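Long-range contact in putative capsular polysaccharide biosynthesis protein (Streptococcus pneumoniae serotype 4, PDB 6EWJ), which probably acts as a pyridoxal phosphate-dependent sugar aminotransferase in the biosynthesis of pneumococcal teichoic acid: residues H319-R333 with Y374-H386. Numbering follows the deposited sequence.
Sequences HLYITRVEGASLEER and YAFFENEITLPLH
Strands 321-325 and 380-383 pair antiparallel in the small C-terminal sheet of this aminotransferase, 321-325 being the middle of three strands. Thr323 and Ile381 form a hydrogen-bonded pair: Ile381 N reaches Thr323 O at 2.8 Å, and Thr323 N returns a bond to Ile381 O. Ile381 O is gripped twice, because Thr323 OG1 also donates to it, at 2.9 Å. With chi1 at 81°, OG1 sits between the backbone N and the carbonyl carbon and is turned toward the partner strand, where it meets Ile381 O.

Asn379, at the turn between helix 371-378 and strand 380-383, extends the pairing. Its backbone O accepts from Val325 N, and its ND2 donates to Val325 O from above the carbonyl plane. Its OD1 takes Arg324 NE at 3.0 Å, nearly in the guanidinium plane, while the amide and guanidinium planes stand 86° apart. One face of that guanidinium lies over Phe376 CA. The arginine bends at chi3 (64°), which turns NE toward Asn379 OD1; its CD packs against Phe376 CD2, 3.7 Å away.

Arg333 of helix 330-342 ties down the same turn. Its NH1 donates to Glu380 O at 2.8 Å, on a lone pair, and more weakly to Phe377 O. Its NH2 approaches the Phe377 ring obliquely, 3.4 Å from CZ. Trp253 of the second subunit makes a cation-pi contact with this arginine. Nearby, Glu378 OE2 accepts from Leu330 N in the first turn of helix 330-342, which Ser329 and Glu332 start with a capping box.

Thr323 and Leu383 lie on the face away from Arg324 and pack on Phe401 of helix 391-409; Val325 touches the same ring. Such a small antiparallel sheet backed by helices is characteristic of the C-terminal domain of fold-type I, PLP-dependent aminotransferases.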
ATOM      1  N   HIS A 319       9.242  -9.821  21.454  1.00 20.18           N
ATOM      2  CA  HIS A 319       7.959  -9.310  20.871  1.00 19.83           C
ATOM      3  C   HIS A 319       6.691 -10.048  21.336  1.00 19.61           C
ATOM      4  O   HIS A 319       5.715  -9.417  21.720  1.00 20.01           O
ATOM      5  CB  HIS A 319       8.031  -9.354  19.344  1.00 19.11           C
ATOM      6  CG  HIS A 319       6.741  -8.986  18.711  1.00 18.57           C
ATOM      7  ND1 HIS A 319       6.079  -7.821  19.023  1.00 18.81           N
ATOM      8  CD2 HIS A 319       5.912  -9.694  17.923  1.00 18.35           C
ATOM      9  CE1 HIS A 319       4.915  -7.813  18.411  1.00 18.28           C
ATOM     10  NE2 HIS A 319       4.803  -8.931  17.725  1.00 18.15           N
ATOM     11  N   LEU A 320       6.754 -11.374  21.378  1.00 19.04           N
ATOM     12  CA  LEU A 320       5.658 -12.198  21.940  1.00 18.84           C
ATOM     13  C   LEU A 320       6.126 -13.125  23.047  1.00 19.66           C
ATOM     14  O   LEU A 320       7.211 -13.756  22.937  1.00 19.44           O
ATOM     15  CB  LEU A 320       5.066 -13.066  20.856  1.00 18.29           C
ATOM     16  CG  LEU A 320       4.411 -12.302  19.672  1.00 17.49           C
ATOM     17  CD1 LEU A 320       4.075 -13.319  18.605  1.00 17.21           C
ATOM     18  CD2 LEU A 320       3.193 -11.505  20.093  1.00 17.66           C
ATOM     19  N   TYR A 321       5.304 -13.247  24.088  1.00 19.93           N
ATOM     20  CA  TYR A 321       5.532 -14.242  25.089  1.00 20.46           C
ATOM     21  C   TYR A 321       4.720 -15.503  24.782  1.00 20.22           C
ATOM     22  O   TYR A 321       3.641 -15.761  25.336  1.00 20.16           O
ATOM     23  CB  TYR A 321       5.253 -13.719  26.494  1.00 21.37           C
ATOM     24  CG  TYR A 321       5.950 -14.536  27.546  1.00 22.10           C
ATOM     25  CD1 TYR A 321       7.321 -14.411  27.733  1.00 22.42           C
ATOM     26  CD2 TYR A 321       5.257 -15.457  28.323  1.00 22.86           C
ATOM     27  CE1 TYR A 321       7.972 -15.176  28.690  1.00 23.04           C
ATOM     28  CE2 TYR A 321       5.893 -16.217  29.323  1.00 23.34           C
ATOM     29  CZ  TYR A 321       7.246 -16.084  29.472  1.00 23.62           C
ATOM     30  OH  TYR A 321       7.860 -16.811  30.423  1.00 24.27           O
ATOM     31  N   ILE A 322       5.306 -16.288  23.901  1.00 20.00           N
ATOM     32  CA  ILE A 322       4.764 -17.570  23.485  1.00 20.28           C
ATOM     33  C   ILE A 322       5.014 -18.634  24.562  1.00 21.08           C
ATOM     34  O   ILE A 322       6.166 -18.792  25.046  1.00 21.17           O
ATOM     35  CB  ILE A 322       5.347 -17.967  22.105  1.00 20.01           C
ATOM     36  CG1 ILE A 322       4.838 -16.917  21.068  1.00 19.93           C
ATOM     37  CG2 ILE A 322       4.994 -19.432  21.788  1.00 20.12           C
ATOM     38  CD1 ILE A 322       5.014 -17.207  19.594  1.00 19.79           C
ATOM     39  N   THR A 323       3.941 -19.341  24.940  1.00 21.21           N
ATOM     40  CA  THR A 323       4.021 -20.426  25.906  1.00 22.01           C
ATOM     41  C   THR A 323       3.333 -21.619  25.349  1.00 22.19           C
ATOM     42  O   THR A 323       2.440 -21.498  24.492  1.00 21.76           O
ATOM     43  CB  THR A 323       3.441 -20.120  27.313  1.00 22.84           C
ATOM     44  OG1 THR A 323       1.999 -20.262  27.331  1.00 22.87           O
ATOM     45  CG2 THR A 323       3.857 -18.711  27.830  1.00 22.91           C
ATOM     46  N   ARG A 324       3.775 -22.783  25.800  1.00 22.72           N
ATOM     47  CA  ARG A 324       3.053 -24.012  25.608  1.00 23.69           C
ATOM     48  C   ARG A 324       2.772 -24.678  26.969  1.00 24.93           C
ATOM     49  O   ARG A 324       3.649 -24.693  27.831  1.00 26.17           O
ATOM     50  CB  ARG A 324       3.822 -24.943  24.673  1.00 23.64           C
ATOM     51  CG  ARG A 324       4.024 -24.383  23.278  1.00 22.75           C
ATOM     52  CD  ARG A 324       4.893 -25.273  22.432  1.00 22.44           C
ATOM     53  NE  ARG A 324       4.263 -26.564  22.218  1.00 22.99           N
ATOM     54  CZ  ARG A 324       4.860 -27.627  21.680  1.00 23.53           C
ATOM     55  NH1 ARG A 324       6.151 -27.567  21.334  1.00 23.76           N
ATOM     56  NH2 ARG A 324       4.189 -28.762  21.520  1.00 23.75           N
ATOM     57  N   VAL A 325       1.541 -25.159  27.176  1.00 25.29           N
ATOM     58  CA  VAL A 325       1.105 -25.737  28.446  1.00 26.94           C
ATOM     59  C   VAL A 325       1.214 -27.266  28.336  1.00 27.78           C
ATOM     60  O   VAL A 325       0.503 -27.901  27.542  1.00 26.43           O
ATOM     61  CB  VAL A 325      -0.329 -25.324  28.852  1.00 27.37           C
ATOM     62  CG1 VAL A 325      -0.606 -25.706  30.300  1.00 28.36           C
ATOM     63  CG2 VAL A 325      -0.514 -23.815  28.689  1.00 27.01           C
ATOM     64  N   GLU A 326       2.163 -27.847  29.057  1.00 29.51           N
ATOM     65  CA  GLU A 326       2.389 -29.277  28.945  1.00 31.79           C
ATOM     66  C   GLU A 326       1.118 -30.047  29.233  1.00 32.42           C
ATOM     67  O   GLU A 326       0.423 -29.762  30.207  1.00 32.73           O
ATOM     68  CB  GLU A 326       3.472 -29.779  29.879  1.00 34.59           C
ATOM     69  CG  GLU A 326       3.645 -31.310  29.790  1.00 37.19           C
ATOM     70  CD  GLU A 326       4.984 -31.804  30.254  1.00 39.20           C
ATOM     71  OE1 GLU A 326       5.949 -31.014  30.230  1.00 41.41           O
ATOM     72  OE2 GLU A 326       5.069 -32.997  30.632  1.00 42.80           O
ATOM     73  N   GLY A 327       0.854 -31.052  28.406  1.00 32.93           N
ATOM     74  CA  GLY A 327      -0.230 -31.999  28.672  1.00 34.14           C
ATOM     75  C   GLY A 327      -1.628 -31.541  28.291  1.00 34.39           C
ATOM     76  O   GLY A 327      -2.589 -32.281  28.508  1.00 36.52           O
ATOM     77  N   ALA A 328      -1.766 -30.349  27.714  1.00 33.19           N
ATOM     78  CA  ALA A 328      -3.073 -29.775  27.382  1.00 33.50           C
ATOM     79  C   ALA A 328      -3.493 -30.147  25.953  1.00 32.42           C
ATOM     80  O   ALA A 328      -2.730 -29.980  25.006  1.00 31.61           O
ATOM     81  CB  ALA A 328      -3.053 -28.238  27.544  1.00 33.64           C
ATOM     82  N   SER A 329      -4.723 -30.615  25.815  1.00 32.15           N
ATOM     83  CA  SER A 329      -5.321 -30.823  24.491  1.00 31.57           C
ATOM     84  C   SER A 329      -5.757 -29.502  23.870  1.00 30.52           C
ATOM     85  O   SER A 329      -5.840 -28.481  24.533  1.00 29.84           O
ATOM     86  CB  SER A 329      -6.541 -31.747  24.582  1.00 31.74           C
ATOM     87  OG  SER A 329      -7.642 -31.096  25.216  1.00 31.38           O
ATOM     88  N   LEU A 330      -6.085 -29.570  22.585  1.00 30.36           N
ATOM     89  CA  LEU A 330      -6.738 -28.473  21.876  1.00 29.43           C
ATOM     90  C   LEU A 330      -7.894 -27.859  22.653  1.00 29.71           C
ATOM     91  O   LEU A 330      -7.941 -26.641  22.853  1.00 28.94           O
ATOM     92  CB  LEU A 330      -7.265 -28.945  20.508  1.00 29.88           C
ATOM     93  CG  LEU A 330      -7.864 -27.835  19.622  1.00 29.08           C
ATOM     94  CD1 LEU A 330      -6.826 -26.757  19.344  1.00 28.33           C
ATOM     95  CD2 LEU A 330      -8.366 -28.419  18.323  1.00 29.45           C
ATOM     96  N   GLU A 331      -8.805 -28.708  23.111  1.00 29.77           N
ATOM     97  CA  GLU A 331     -10.006 -28.266  23.776  1.00 30.60           C
ATOM     98  C   GLU A 331      -9.691 -27.617  25.111  1.00 30.35           C
ATOM     99  O   GLU A 331     -10.287 -26.596  25.509  1.00 30.38           O
ATOM    100  CB  GLU A 331     -10.976 -29.448  23.886  1.00 32.58           C
ATOM    101  CG  GLU A 331     -12.220 -29.106  24.689  1.00 34.64           C
ATOM    102  CD  GLU A 331     -13.317 -30.142  24.568  1.00 36.63           C
ATOM    103  OE1 GLU A 331     -13.026 -31.288  24.110  1.00 38.20           O
ATOM    104  OE2 GLU A 331     -14.451 -29.799  24.980  1.00 38.40           O
ATOM    105  N   GLU A 332      -8.705 -28.175  25.787  1.00 29.93           N
ATOM    106  CA  GLU A 332      -8.292 -27.667  27.098  1.00 30.13           C
ATOM    107  C   GLU A 332      -7.579 -26.336  26.945  1.00 28.61           C
ATOM    108  O   GLU A 332      -7.804 -25.419  27.734  1.00 28.53           O
ATOM    109  CB  GLU A 332      -7.425 -28.696  27.831  1.00 30.39           C
ATOM    110  CG  GLU A 332      -8.195 -29.930  28.271  1.00 31.66           C
ATOM    111  CD  GLU A 332      -7.287 -31.069  28.725  1.00 31.93           C
ATOM    112  OE1 GLU A 332      -6.124 -31.136  28.268  1.00 31.64           O
ATOM    113  OE2 GLU A 332      -7.726 -31.883  29.539  1.00 33.17           O
ATOM    114  N   ARG A 333      -6.741 -26.213  25.920  1.00 27.85           N
ATOM    115  CA  ARG A 333      -6.099 -24.910  25.604  1.00 27.00           C
ATOM    116  C   ARG A 333      -7.148 -23.848  25.393  1.00 27.98           C
ATOM    117  O   ARG A 333      -7.031 -22.716  25.906  1.00 28.54           O
ATOM    118  CB  ARG A 333      -5.194 -24.981  24.364  1.00 25.58           C
ATOM    119  CG  ARG A 333      -4.293 -23.721  24.158  1.00 24.19           C
ATOM    120  CD  ARG A 333      -4.954 -22.548  23.439  1.00 23.75           C
ATOM    121  NE  ARG A 333      -5.584 -23.009  22.211  1.00 23.17           N
ATOM    122  CZ  ARG A 333      -4.943 -23.273  21.087  1.00 22.28           C
ATOM    123  NH1 ARG A 333      -3.642 -23.079  20.961  1.00 21.21           N
ATOM    124  NH2 ARG A 333      -5.646 -23.707  20.053  1.00 22.64           N
ATOM    125  N   TYR A 374       1.258 -28.747  14.001  1.00 22.04           N
ATOM    126  CA  TYR A 374       0.017 -28.918  14.753  1.00 22.05           C
ATOM    127  C   TYR A 374       0.261 -28.987  16.272  1.00 21.94           C
ATOM    128  O   TYR A 374      -0.478 -28.413  17.047  1.00 21.31           O
ATOM    129  CB  TYR A 374      -0.754 -30.170  14.297  1.00 23.09           C
ATOM    130  CG  TYR A 374      -2.096 -30.217  14.950  1.00 23.92           C
ATOM    131  CD1 TYR A 374      -3.151 -29.442  14.429  1.00 23.93           C
ATOM    132  CD2 TYR A 374      -2.333 -30.987  16.102  1.00 25.04           C
ATOM    133  CE1 TYR A 374      -4.375 -29.424  15.041  1.00 25.05           C
ATOM    134  CE2 TYR A 374      -3.575 -30.973  16.716  1.00 25.75           C
ATOM    135  CZ  TYR A 374      -4.582 -30.194  16.169  1.00 25.84           C
ATOM    136  OH  TYR A 374      -5.829 -30.162  16.727  1.00 28.18           O
ATOM    137  N   ALA A 375       1.238 -29.786  16.669  1.00 22.11           N
ATOM    138  CA  ALA A 375       1.442 -30.071  18.086  1.00 22.77           C
ATOM    139  C   ALA A 375       1.910 -28.797  18.802  1.00 22.38           C
ATOM    140  O   ALA A 375       1.506 -28.547  19.930  1.00 22.81           O
ATOM    141  CB  ALA A 375       2.411 -31.251  18.294  1.00 23.35           C
ATOM    142  N   PHE A 376       2.691 -27.970  18.116  1.00 21.90           N
ATOM    143  CA  PHE A 376       3.102 -26.660  18.671  1.00 21.88           C
ATOM    144  C   PHE A 376       1.923 -25.753  18.926  1.00 21.35           C
ATOM    145  O   PHE A 376       1.809 -25.170  19.991  1.00 21.99           O
ATOM    146  CB  PHE A 376       4.060 -25.978  17.702  1.00 22.07           C
ATOM    147  CG  PHE A 376       4.578 -24.656  18.174  1.00 22.66           C
ATOM    148  CD1 PHE A 376       3.878 -23.482  17.894  1.00 22.86           C
ATOM    149  CD2 PHE A 376       5.774 -24.578  18.878  1.00 23.89           C
ATOM    150  CE1 PHE A 376       4.367 -22.239  18.295  1.00 23.53           C
ATOM    151  CE2 PHE A 376       6.271 -23.336  19.295  1.00 24.29           C
ATOM    152  CZ  PHE A 376       5.569 -22.168  19.001  1.00 23.71           C
ATOM    153  N   PHE A 377       1.058 -25.661  17.921  1.00 20.89           N
ATOM    154  CA  PHE A 377      -0.196 -24.891  17.963  1.00 20.60           C
ATOM    155  C   PHE A 377      -1.167 -25.356  19.013  1.00 21.10           C
ATOM    156  O   PHE A 377      -1.739 -24.556  19.753  1.00 21.48           O
ATOM    157  CB  PHE A 377      -0.879 -24.946  16.600  1.00 20.67           C
ATOM    158  CG  PHE A 377      -2.368 -24.715  16.641  1.00 20.76           C
ATOM    159  CD1 PHE A 377      -2.895 -23.432  16.904  1.00 20.45           C
ATOM    160  CD2 PHE A 377      -3.264 -25.766  16.391  1.00 21.06           C
ATOM    161  CE1 PHE A 377      -4.268 -23.225  16.987  1.00 20.63           C
ATOM    162  CE2 PHE A 377      -4.623 -25.544  16.473  1.00 21.36           C
ATOM    163  CZ  PHE A 377      -5.126 -24.263  16.747  1.00 21.12           C
ATOM    164  N   GLU A 378      -1.362 -26.656  19.079  1.00 21.67           N
ATOM    165  CA  GLU A 378      -2.343 -27.248  19.960  1.00 22.70           C
ATOM    166  C   GLU A 378      -2.377 -26.763  21.436  1.00 22.52           C
ATOM    167  O   GLU A 378      -3.466 -26.589  22.004  1.00 23.19           O
ATOM    168  CB  GLU A 378      -2.173 -28.786  19.948  1.00 24.12           C
ATOM    169  CG  GLU A 378      -3.380 -29.534  20.467  1.00 25.72           C
ATOM    170  CD  GLU A 378      -3.160 -31.034  20.626  1.00 26.89           C
ATOM    171  OE1 GLU A 378      -2.095 -31.569  20.261  1.00 27.91           O
ATOM    172  OE2 GLU A 378      -4.102 -31.682  21.090  1.00 28.75           O
ATOM    173  N   ASN A 379      -1.207 -26.596  22.051  1.00 22.04           N
ATOM    174  CA  ASN A 379      -1.112 -26.221  23.471  1.00 21.95           C
ATOM    175  C   ASN A 379      -0.477 -24.826  23.681  1.00 21.31           C
ATOM    176  O   ASN A 379      -0.056 -24.497  24.776  1.00 21.25           O
ATOM    177  CB  ASN A 379      -0.370 -27.289  24.267  1.00 22.52           C
ATOM    178  CG  ASN A 379       1.059 -27.500  23.814  1.00 22.16           C
ATOM    179  OD1 ASN A 379       1.417 -27.234  22.657  1.00 21.45           O
ATOM    180  ND2 ASN A 379       1.874 -28.014  24.699  1.00 22.56           N
ATOM    181  N   GLU A 380      -0.469 -24.020  22.631  1.00 20.27           N
ATOM    182  CA  GLU A 380       0.201 -22.754  22.633  1.00 20.00           C
ATOM    183  C   GLU A 380      -0.743 -21.666  23.106  1.00 20.25           C
ATOM    184  O   GLU A 380      -1.904 -21.591  22.641  1.00 20.53           O
ATOM    185  CB  GLU A 380       0.753 -22.432  21.248  1.00 19.40           C
ATOM    186  CG  GLU A 380       1.738 -21.271  21.212  1.00 18.96           C
ATOM    187  CD  GLU A 380       1.095 -19.889  21.274  1.00 18.87           C
ATOM    188  OE1 GLU A 380      -0.020 -19.688  20.738  1.00 18.65           O
ATOM    189  OE2 GLU A 380       1.712 -18.947  21.837  1.00 19.24           O
ATOM    190  N   ILE A 381      -0.248 -20.836  24.027  1.00 20.49           N
ATOM    191  CA  ILE A 381      -0.910 -19.614  24.442  1.00 20.65           C
ATOM    192  C   ILE A 381       0.084 -18.469  24.521  1.00 20.74           C
ATOM    193  O   ILE A 381       1.143 -18.567  25.167  1.00 20.34           O
ATOM    194  CB  ILE A 381      -1.635 -19.790  25.791  1.00 21.72           C
ATOM    195  CG1 ILE A 381      -2.802 -20.812  25.642  1.00 21.87           C
ATOM    196  CG2 ILE A 381      -2.236 -18.487  26.274  1.00 22.00           C
ATOM    197  CD1 ILE A 381      -3.391 -21.281  26.959  1.00 22.94           C
ATOM    198  N   THR A 382      -0.269 -17.356  23.895  1.00 20.40           N
ATOM    199  CA  THR A 382       0.541 -16.190  23.969  1.00 20.76           C
ATOM    200  C   THR A 382      -0.031 -15.250  25.016  1.00 21.45           C
ATOM    201  O   THR A 382      -1.195 -14.852  24.936  1.00 21.44           O
ATOM    202  CB  THR A 382       0.628 -15.473  22.617  1.00 20.03           C
ATOM    203  OG1 THR A 382       0.824 -16.430  21.597  1.00 19.95           O
ATOM    204  CG2 THR A 382       1.768 -14.503  22.578  1.00 19.91           C
ATOM    205  N   LEU A 383       0.805 -14.895  25.990  1.00 22.02           N
ATOM    206  CA  LEU A 383       0.453 -13.912  27.015  1.00 22.83           C
ATOM    207  C   LEU A 383       0.883 -12.541  26.590  1.00 22.37           C
ATOM    208  O   LEU A 383       1.803 -12.444  25.785  1.00 21.41           O
ATOM    209  CB  LEU A 383       1.162 -14.230  28.334  1.00 23.86           C
ATOM    210  CG  LEU A 383       0.953 -15.644  28.895  1.00 24.60           C
ATOM    211  CD1 LEU A 383       1.729 -15.791  30.192  1.00 25.38           C
ATOM    212  CD2 LEU A 383      -0.512 -15.953  29.102  1.00 25.34           C
ATOM    213  N   PRO A 384       0.236 -11.488  27.140  1.00 22.87           N
ATOM    214  CA  PRO A 384       0.542 -10.136  26.777  1.00 22.83           C
ATOM    215  C   PRO A 384       2.026  -9.796  27.058  1.00 23.04           C
ATOM    216  O   PRO A 384       2.578 -10.223  28.088  1.00 23.67           O
ATOM    217  CB  PRO A 384      -0.368  -9.321  27.701  1.00 23.80           C
ATOM    218  CG  PRO A 384      -1.544 -10.176  27.887  1.00 24.12           C
ATOM    219  CD  PRO A 384      -0.907 -11.534  28.072  1.00 23.94           C
ATOM    220  N   LEU A 385       2.654  -9.124  26.106  1.00 22.79           N
ATOM    221  CA  LEU A 385       4.046  -8.634  26.255  1.00 23.46           C
ATOM    222  C   LEU A 385       4.162  -7.319  25.500  1.00 24.27           C
ATOM    223  O   LEU A 385       4.294  -7.296  24.274  1.00 23.80           O
ATOM    224  CB  LEU A 385       5.060  -9.638  25.723  1.00 22.83           C
ATOM    225  CG  LEU A 385       6.555  -9.297  25.895  1.00 23.18           C
ATOM    226  CD1 LEU A 385       6.920  -9.013  27.326  1.00 23.91           C
ATOM    227  CD2 LEU A 385       7.431 -10.406  25.336  1.00 22.97           C
ATOM    228  N   HIS A 386       4.073  -6.231  26.262  1.00 25.80           N
ATOM    229  CA  HIS A 386       4.158  -4.902  25.733  1.00 26.26           C
ATOM    230  C   HIS A 386       4.521  -3.980  26.890  1.00 27.96           C
ATOM    231  O   HIS A 386       4.451  -4.364  28.072  1.00 28.11           O
ATOM    232  CB  HIS A 386       2.808  -4.494  25.132  1.00 25.90           C
ATOM    233  CG  HIS A 386       1.649  -4.641  26.071  1.00 27.23           C
ATOM    234  ND1 HIS A 386       1.313  -3.687  27.008  1.00 28.78           N
ATOM    235  CD2 HIS A 386       0.732  -5.629  26.209  1.00 27.46           C
ATOM    236  CE1 HIS A 386       0.234  -4.073  27.669  1.00 29.44           C
ATOM    237  NE2 HIS A 386      -0.128  -5.260  27.211  1.00 28.31           N
TER
HETATM  238  O   HOH W   1       3.183  -8.059  21.558  1.00 14.58           O
HETATM  239  O   HOH W   2       2.907 -11.526  23.568  1.00 20.47           O